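Local coordinates for protein cytochrome P450 (Rhodococcus erythropolis, PDB 3WEC) that hydroxylates the quinoline nitrogen of aurachin alkaloids as a heme-dependent monooxygenase, a step essential for their antibiotic activity, at residues 297-309 with 318-330. Numbering follows the deposited sequence.
Sequences EPPAHEAGRIALE and ITKGDAVMVLLAS. With AUI (3-[(2E,6E,9R)-9-hydroxy-3,7,11-trimethyldodeca-2,6,10-trien-1-yl]-2-methylquinolin-4(1H)-one), chain C.
Ala329 CB is the bump that sits over one face of the flat His301 ring, above its centre: it lies 3.3 Å from the ring centroid and 15° off the normal, a CH-pi contact, while Pro298 CG packs 4.0 Å from the same CB. His301 ND1 is hydrogen-bonded to Tyr30 OH. Next along, Leu328 points its CD2 at Ala303 CB, 3.9 Å away, and its CD1 at Ala300 O. Strands 303-307 and 323-326 run antiparallel at 151°, neighbours within the mixed beta sheet of the P450 fold; paired N-H...O bonds join Ala303 with Val326 and Arg305 with Val324, with Val326 N to Ala303 O at 2.8 Å. Gly304, lacking a side chain, lets the substrate's prenyl tail lie against the strand. On the same side of the sheet, the Met325 chain bends at chi2 and chi3, and its CG meets Glu302 OE1 at 3.2 Å. On the opposite face, a bend at chi2 (-58°) folds the Arg305 chain back until NH1 meets Gly304 O at 2.9 Å from above the carbonyl plane; NH1 also hydrogen-bonds a heme carboxylate. At the far end of strand 303-307, Ala307 CB fits against Ile318 CG2 at 3.8 Å, next to the type II turn 319-322.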
ATOM      1  N   GLU A 297       8.483   6.611  -6.963  1.00 37.23           N
ATOM      2  CA  GLU A 297       8.328   6.767  -5.527  1.00 35.97           C
ATOM      3  C   GLU A 297       7.176   5.890  -5.023  1.00 33.63           C
ATOM      4  O   GLU A 297       6.106   6.401  -4.717  1.00 32.88           O
ATOM      5  CB  GLU A 297       8.085   8.236  -5.146  1.00 36.66           C
ATOM      6  CG  GLU A 297       9.299   9.165  -5.248  1.00 39.26           C
ATOM      7  CD  GLU A 297      10.242   9.089  -4.064  1.00 40.55           C
ATOM      8  OE1 GLU A 297      10.092   8.183  -3.218  1.00 40.04           O
ATOM      9  OE2 GLU A 297      11.180   9.926  -3.986  1.00 44.13           O
ATOM     10  N   PRO A 298       7.410   4.570  -4.915  1.00 32.73           N
ATOM     11  CA  PRO A 298       6.315   3.653  -4.548  1.00 30.58           C
ATOM     12  C   PRO A 298       5.958   3.832  -3.096  1.00 29.56           C
ATOM     13  O   PRO A 298       6.806   4.252  -2.311  1.00 31.45           O
ATOM     14  CB  PRO A 298       6.909   2.257  -4.825  1.00 31.94           C
ATOM     15  CG  PRO A 298       8.317   2.480  -5.331  1.00 33.65           C
ATOM     16  CD  PRO A 298       8.717   3.880  -4.974  1.00 33.36           C
ATOM     17  N   PRO A 299       4.687   3.588  -2.719  1.00 28.28           N
ATOM     18  CA  PRO A 299       4.375   3.836  -1.306  1.00 26.94           C
ATOM     19  C   PRO A 299       4.874   2.681  -0.416  1.00 27.91           C
ATOM     20  O   PRO A 299       5.189   2.892   0.780  1.00 27.92           O
ATOM     21  CB  PRO A 299       2.842   3.949  -1.299  1.00 25.04           C
ATOM     22  CG  PRO A 299       2.418   3.101  -2.461  1.00 26.39           C
ATOM     23  CD  PRO A 299       3.495   3.221  -3.507  1.00 26.48           C
ATOM     24  N   ALA A 300       4.943   1.477  -0.999  1.00 26.66           N
ATOM     25  CA  ALA A 300       5.531   0.338  -0.331  1.00 28.67           C
ATOM     26  C   ALA A 300       6.879  -0.008  -0.972  1.00 29.96           C
ATOM     27  O   ALA A 300       6.916  -0.392  -2.132  1.00 29.59           O
ATOM     28  CB  ALA A 300       4.597  -0.867  -0.379  1.00 27.98           C
ATOM     29  N   HIS A 301       7.963   0.118  -0.212  1.00 31.70           N
ATOM     30  CA  HIS A 301       9.318  -0.258  -0.691  1.00 35.87           C
ATOM     31  C   HIS A 301       9.587  -1.740  -0.638  1.00 37.77           C
ATOM     32  O   HIS A 301      10.487  -2.232  -1.327  1.00 39.15           O
ATOM     33  CB  HIS A 301      10.422   0.554   0.034  1.00 36.53           C
ATOM     34  CG  HIS A 301      10.628   1.936  -0.554  1.00 37.03           C
ATOM     35  ND1 HIS A 301      11.849   2.513  -0.666  1.00 39.01           N
ATOM     36  CD2 HIS A 301       9.708   2.857  -1.084  1.00 34.87           C
ATOM     37  CE1 HIS A 301      11.715   3.735  -1.229  1.00 38.67           C
ATOM     38  NE2 HIS A 301      10.406   3.949  -1.473  1.00 35.62           N
ATOM     39  N   GLU A 302       8.824  -2.449   0.199  1.00 38.87           N
ATOM     40  CA  GLU A 302       8.863  -3.922   0.223  1.00 42.55           C
ATOM     41  C   GLU A 302       7.546  -4.715   0.224  1.00 41.59           C
ATOM     42  O   GLU A 302       6.514  -4.265   0.748  1.00 38.76           O
ATOM     43  CB  GLU A 302       9.743  -4.429   1.339  1.00 46.32           C
ATOM     44  CG  GLU A 302       9.555  -3.776   2.684  1.00 48.00           C
ATOM     45  CD  GLU A 302      10.753  -4.065   3.573  1.00 52.43           C
ATOM     46  OE1 GLU A 302      11.880  -4.101   3.034  1.00 54.61           O
ATOM     47  OE2 GLU A 302      10.580  -4.290   4.790  1.00 54.91           O
ATOM     48  N   ALA A 303       7.616  -5.882  -0.427  1.00 41.84           N
ATOM     49  CA  ALA A 303       6.621  -6.945  -0.341  1.00 41.20           C
ATOM     50  C   ALA A 303       7.312  -8.122   0.391  1.00 43.63           C
ATOM     51  O   ALA A 303       8.537  -8.244   0.330  1.00 44.93           O
ATOM     52  CB  ALA A 303       6.199  -7.372  -1.730  1.00 40.55           C
ATOM     53  N   GLY A 304       6.554  -8.973   1.082  1.00 42.79           N
ATOM     54  CA  GLY A 304       7.164 -10.077   1.835  1.00 44.97           C
ATOM     55  C   GLY A 304       6.792 -11.463   1.317  1.00 44.80           C
ATOM     56  O   GLY A 304       5.663 -11.660   0.869  1.00 42.43           O
ATOM     57  N   ARG A 305       7.736 -12.407   1.359  1.00 46.97           N
ATOM     58  CA  ARG A 305       7.448 -13.802   1.036  1.00 48.87           C
ATOM     59  C   ARG A 305       8.077 -14.755   2.036  1.00 52.59           C
ATOM     60  O   ARG A 305       9.014 -14.395   2.750  1.00 54.33           O
ATOM     61  CB  ARG A 305       7.910 -14.202  -0.369  1.00 50.03           C
ATOM     62  CG  ARG A 305       7.126 -13.620  -1.529  1.00 47.08           C
ATOM     63  CD  ARG A 305       5.651 -13.973  -1.488  1.00 45.23           C
ATOM     64  NE  ARG A 305       4.958 -13.457  -2.673  1.00 43.25           N
ATOM     65  CZ  ARG A 305       4.424 -12.238  -2.785  1.00 40.36           C
ATOM     66  NH1 ARG A 305       4.489 -11.342  -1.785  1.00 38.54           N
ATOM     67  NH2 ARG A 305       3.819 -11.905  -3.919  1.00 39.29           N
ATOM     68  N   ILE A 306       7.522 -15.965   2.073  1.00 53.58           N
ATOM     69  CA  ILE A 306       8.034 -17.070   2.835  1.00 57.61           C
ATOM     70  C   ILE A 306       8.255 -18.158   1.803  1.00 60.45           C
ATOM     71  O   ILE A 306       7.351 -18.454   1.012  1.00 59.01           O
ATOM     72  CB  ILE A 306       7.018 -17.574   3.887  1.00 57.15           C
ATOM     73  CG1 ILE A 306       6.453 -16.411   4.741  1.00 54.20           C
ATOM     74  CG2 ILE A 306       7.631 -18.678   4.745  1.00 62.01           C
ATOM     75  CD1 ILE A 306       7.461 -15.717   5.641  1.00 55.50           C
ATOM     76  N   ALA A 307       9.460 -18.725   1.789  1.00 64.65           N
ATOM     77  CA  ALA A 307       9.733 -19.893   0.965  1.00 68.36           C
ATOM     78  C   ALA A 307       8.983 -21.099   1.525  1.00 70.45           C
ATOM     79  O   ALA A 307       9.069 -21.411   2.716  1.00 72.18           O
ATOM     80  CB  ALA A 307      11.235 -20.177   0.899  1.00 73.10           C
ATOM     81  N   LEU A 308       8.242 -21.770   0.649  1.00 71.04           N
ATOM     82  CA  LEU A 308       7.508 -22.972   1.008  1.00 73.99           C
ATOM     83  C   LEU A 308       8.358 -24.197   0.727  1.00 80.74           C
ATOM     84  O   LEU A 308       7.935 -25.334   0.971  1.00 83.96           O
ATOM     85  CB  LEU A 308       6.206 -23.047   0.211  1.00 70.77           C
ATOM     86  CG  LEU A 308       5.191 -21.922   0.485  1.00 65.36           C
ATOM     87  CD1 LEU A 308       4.426 -21.635  -0.798  1.00 62.81           C
ATOM     88  CD2 LEU A 308       4.270 -22.281   1.650  1.00 64.31           C
ATOM     89  N   GLU A 309       9.565 -23.944   0.221  1.00 84.20           N
ATOM     90  CA  GLU A 309      10.461 -24.985  -0.286  1.00 90.74           C
ATOM     91  C   GLU A 309      11.884 -24.420  -0.422  1.00 93.92           C
ATOM     92  O   GLU A 309      12.066 -23.261  -0.841  1.00 90.77           O
ATOM     93  CB  GLU A 309       9.974 -25.472  -1.660  1.00 90.95           C
ATOM     94  CG  GLU A 309      10.482 -26.839  -2.098  1.00 97.74           C
ATOM     95  CD  GLU A 309       9.411 -27.912  -2.026  1.00 98.90           C
ATOM     96  OE1 GLU A 309       8.223 -27.585  -2.243  1.00 94.36           O
ATOM     97  OE2 GLU A 309       9.770 -29.088  -1.767  1.00105.06           O
ATOM     98  N   ILE A 318      18.194 -20.386  -0.266  1.00 99.11           N
ATOM     99  CA  ILE A 318      17.117 -20.072   0.683  1.00 93.79           C
ATOM    100  C   ILE A 318      16.426 -21.321   1.229  1.00 94.27           C
ATOM    101  O   ILE A 318      16.115 -22.255   0.491  1.00 95.25           O
ATOM    102  CB  ILE A 318      16.132 -19.052   0.082  1.00 87.25           C
ATOM    103  CG1 ILE A 318      16.778 -17.664   0.055  1.00 86.09           C
ATOM    104  CG2 ILE A 318      14.851 -18.951   0.897  1.00 84.17           C
ATOM    105  CD1 ILE A 318      17.358 -17.267  -1.287  1.00 86.46           C
ATOM    106  N   THR A 319      16.219 -21.314   2.541  1.00 93.69           N
ATOM    107  CA  THR A 319      15.848 -22.498   3.303  1.00 96.49           C
ATOM    108  C   THR A 319      14.369 -22.427   3.667  1.00 91.96           C
ATOM    109  O   THR A 319      13.903 -21.388   4.117  1.00 87.57           O
ATOM    110  CB  THR A 319      16.689 -22.580   4.597  1.00100.50           C
ATOM    111  OG1 THR A 319      18.090 -22.640   4.268  1.00104.95           O
ATOM    112  CG2 THR A 319      16.299 -23.785   5.438  1.00103.96           C
ATOM    113  N   LYS A 320      13.651 -23.536   3.484  1.00 92.91           N
ATOM    114  CA  LYS A 320      12.223 -23.636   3.804  1.00 88.85           C
ATOM    115  C   LYS A 320      11.845 -22.823   5.047  1.00 85.65           C
ATOM    116  O   LYS A 320      12.390 -23.038   6.135  1.00 88.55           O
ATOM    117  CB  LYS A 320      11.831 -25.101   4.014  1.00 93.85           C
ATOM    118  CG  LYS A 320      10.530 -25.498   3.335  1.00 92.20           C
ATOM    119  CD  LYS A 320       9.724 -26.488   4.163  1.00 94.95           C
ATOM    120  CE  LYS A 320       8.644 -25.734   4.941  1.00 91.18           C
ATOM    121  NZ  LYS A 320       7.728 -26.671   5.657  1.00 93.82           N
ATOM    122  N   GLY A 321      10.926 -21.870   4.885  1.00 78.98           N
ATOM    123  CA  GLY A 321      10.512 -21.068   6.021  1.00 76.56           C
ATOM    124  C   GLY A 321      11.323 -19.794   6.239  1.00 75.51           C
ATOM    125  O   GLY A 321      11.076 -19.057   7.208  1.00 74.61           O
ATOM    126  N   ASP A 322      12.282 -19.513   5.359  1.00 75.77           N
ATOM    127  CA  ASP A 322      12.983 -18.232   5.426  1.00 74.33           C
ATOM    128  C   ASP A 322      12.051 -17.142   4.906  1.00 68.81           C
ATOM    129  O   ASP A 322      11.289 -17.359   3.950  1.00 66.16           O
ATOM    130  CB  ASP A 322      14.261 -18.235   4.589  1.00 76.87           C
ATOM    131  CG  ASP A 322      15.466 -18.882   5.310  1.00 83.06           C
ATOM    132  OD1 ASP A 322      15.295 -19.648   6.293  1.00 85.45           O
ATOM    133  OD2 ASP A 322      16.603 -18.624   4.853  1.00 85.01           O
ATOM    134  N   ALA A 323      12.122 -15.980   5.551  1.00 67.27           N
ATOM    135  CA  ALA A 323      11.441 -14.766   5.102  1.00 63.06           C
ATOM    136  C   ALA A 323      12.297 -14.051   4.058  1.00 63.11           C
ATOM    137  O   ALA A 323      13.528 -14.000   4.173  1.00 67.32           O
ATOM    138  CB  ALA A 323      11.181 -13.853   6.281  1.00 61.26           C
ATOM    139  N   VAL A 324      11.642 -13.530   3.032  1.00 59.88           N
ATOM    140  CA  VAL A 324      12.295 -12.844   1.930  1.00 59.90           C
ATOM    141  C   VAL A 324      11.589 -11.509   1.748  1.00 57.17           C
ATOM    142  O   VAL A 324      10.363 -11.444   1.580  1.00 54.86           O
ATOM    143  CB  VAL A 324      12.207 -13.657   0.618  1.00 60.56           C
ATOM    144  CG1 VAL A 324      12.718 -12.849  -0.570  1.00 59.69           C
ATOM    145  CG2 VAL A 324      12.974 -14.964   0.749  1.00 64.32           C
ATOM    146  N   MET A 325      12.383 -10.455   1.818  1.00 58.03           N
ATOM    147  CA  MET A 325      11.943  -9.097   1.687  1.00 55.59           C
ATOM    148  C   MET A 325      12.199  -8.683   0.248  1.00 54.37           C
ATOM    149  O   MET A 325      13.353  -8.605  -0.177  1.00 58.53           O
ATOM    150  CB  MET A 325      12.819  -8.252   2.603  1.00 59.50           C
ATOM    151  CG  MET A 325      12.063  -7.279   3.451  1.00 61.13           C
ATOM    152  SD  MET A 325      11.044  -8.181   4.625  1.00 67.45           S
ATOM    153  CE  MET A 325      12.075  -7.919   6.071  1.00 68.42           C
ATOM    154  N   VAL A 326      11.159  -8.420  -0.518  1.00 49.41           N
ATOM    155  CA  VAL A 326      11.360  -8.077  -1.920  1.00 48.85           C
ATOM    156  C   VAL A 326      11.365  -6.558  -2.091  1.00 46.74           C
ATOM    157  O   VAL A 326      10.342  -5.922  -1.859  1.00 44.20           O
ATOM    158  CB  VAL A 326      10.277  -8.721  -2.815  1.00 46.92           C
ATOM    159  CG1 VAL A 326      10.388  -8.209  -4.240  1.00 46.80           C
ATOM    160  CG2 VAL A 326      10.409 -10.233  -2.787  1.00 49.10           C
ATOM    161  N   LEU A 327      12.497  -5.983  -2.502  1.00 47.35           N
ATOM    162  CA  LEU A 327      12.602  -4.513  -2.624  1.00 45.60           C
ATOM    163  C   LEU A 327      12.024  -3.971  -3.913  1.00 43.84           C
ATOM    164  O   LEU A 327      12.751  -3.715  -4.877  1.00 46.72           O
ATOM    165  CB  LEU A 327      14.054  -4.044  -2.511  1.00 48.39           C
ATOM    166  CG  LEU A 327      14.667  -3.552  -1.198  1.00 49.22           C
ATOM    167  CD1 LEU A 327      14.025  -4.118   0.067  1.00 47.91           C
ATOM    168  CD2 LEU A 327      16.143  -3.874  -1.256  1.00 52.46           C
ATOM    169  N   LEU A 328      10.711  -3.820  -3.926  1.00 40.50           N
ATOM    170  CA  LEU A 328       9.972  -3.239  -5.038  1.00 37.90           C
ATOM    171  C   LEU A 328      10.579  -1.925  -5.519  1.00 38.18           C
ATOM    172  O   LEU A 328      10.707  -1.702  -6.731  1.00 39.00           O
ATOM    173  CB  LEU A 328       8.526  -3.012  -4.603  1.00 34.61           C
ATOM    174  CG  LEU A 328       7.728  -4.120  -3.906  1.00 33.54           C
ATOM    175  CD1 LEU A 328       6.353  -3.564  -3.606  1.00 30.69           C
ATOM    176  CD2 LEU A 328       7.574  -5.358  -4.780  1.00 35.09           C
ATOM    177  N   ALA A 329      10.969  -1.066  -4.563  1.00 37.81           N
ATOM    178  CA  ALA A 329      11.494   0.265  -4.834  1.00 37.60           C
ATOM    179  C   ALA A 329      12.837   0.194  -5.600  1.00 40.60           C
ATOM    180  O   ALA A 329      13.056   0.963  -6.548  1.00 41.03           O
ATOM    181  CB  ALA A 329      11.637   1.058  -3.537  1.00 36.98           C
ATOM    182  N   SER A 330      13.697  -0.741  -5.197  1.00 42.32           N
ATOM    183  CA  SER A 330      14.963  -1.020  -5.875  1.00 46.43           C
ATOM    184  C   SER A 330      14.786  -1.569  -7.310  1.00 47.63           C
ATOM    185  O   SER A 330      15.268  -0.966  -8.263  1.00 49.38           O
ATOM    186  CB  SER A 330      15.791  -1.985  -5.032  1.00 49.01           C
ATOM    187  OG  SER A 330      17.085  -2.068  -5.526  1.00 52.38           O
TER
HETATM  188  O13 AUI C 502       1.578  -7.627   1.780  1.00 35.43           O
HETATM  189  C1  AUI C 502       0.956  -6.577   1.492  1.00 35.28           C
HETATM  190  C4  AUI C 502      -0.511  -6.559   1.642  1.00 34.20           C
HETATM  191  C5  AUI C 502      -1.193  -7.676   2.115  1.00 32.99           C
HETATM  192  C6  AUI C 502      -2.578  -7.635   2.267  1.00 34.19           C
HETATM  193  C7  AUI C 502      -3.231  -6.435   1.952  1.00 35.55           C
HETATM  194  C8  AUI C 502      -2.587  -5.287   1.485  1.00 31.29           C
HETATM  195  C9  AUI C 502      -1.211  -5.283   1.315  1.00 35.25           C
HETATM  196  N10 AUI C 502      -0.545  -4.164   0.896  1.00 32.21           N
HETATM  197  C3  AUI C 502       0.792  -4.112   0.720  1.00 36.76           C
HETATM  198  C11 AUI C 502       1.471  -2.838   0.240  1.00 31.93           C
HETATM  199  C2  AUI C 502       1.627  -5.326   1.009  1.00 38.74           C
HETATM  200  C12 AUI C 502       3.121  -5.272   0.840  1.00 35.85           C
HETATM  201  C14 AUI C 502       3.698  -4.323   1.897  1.00 42.56           C
HETATM  202  C15 AUI C 502       3.606  -4.212   3.248  1.00 42.98           C
HETATM  203  C26 AUI C 502       2.787  -5.092   4.173  1.00 48.29           C
HETATM  204  C16 AUI C 502       4.387  -3.057   3.822  1.00 43.44           C
HETATM  205  C17 AUI C 502       5.519  -3.386   4.793  1.00 50.86           C
HETATM  206  C18 AUI C 502       5.446  -4.779   5.353  1.00 49.58           C
HETATM  207  C19 AUI C 502       6.436  -5.427   6.007  1.00 52.69           C
HETATM  208  C27 AUI C 502       7.784  -4.836   6.337  1.00 51.74           C
HETATM  209  C20 AUI C 502       6.138  -6.822   6.495  1.00 49.21           C
HETATM  210  C21 AUI C 502       6.361  -7.944   5.474  1.00 47.32           C
HETATM  211  O28 AUI C 502       5.789  -9.112   6.049  1.00 43.45           O
HETATM  212  C22 AUI C 502       5.678  -7.788   4.131  1.00 45.17           C
HETATM  213  C23 AUI C 502       4.537  -8.396   3.701  1.00 47.49           C
HETATM  214  C24 AUI C 502       4.108  -8.090   2.307  1.00 43.02           C
HETATM  215  C25 AUI C 502       3.627  -9.346   4.465  1.00 49.35           C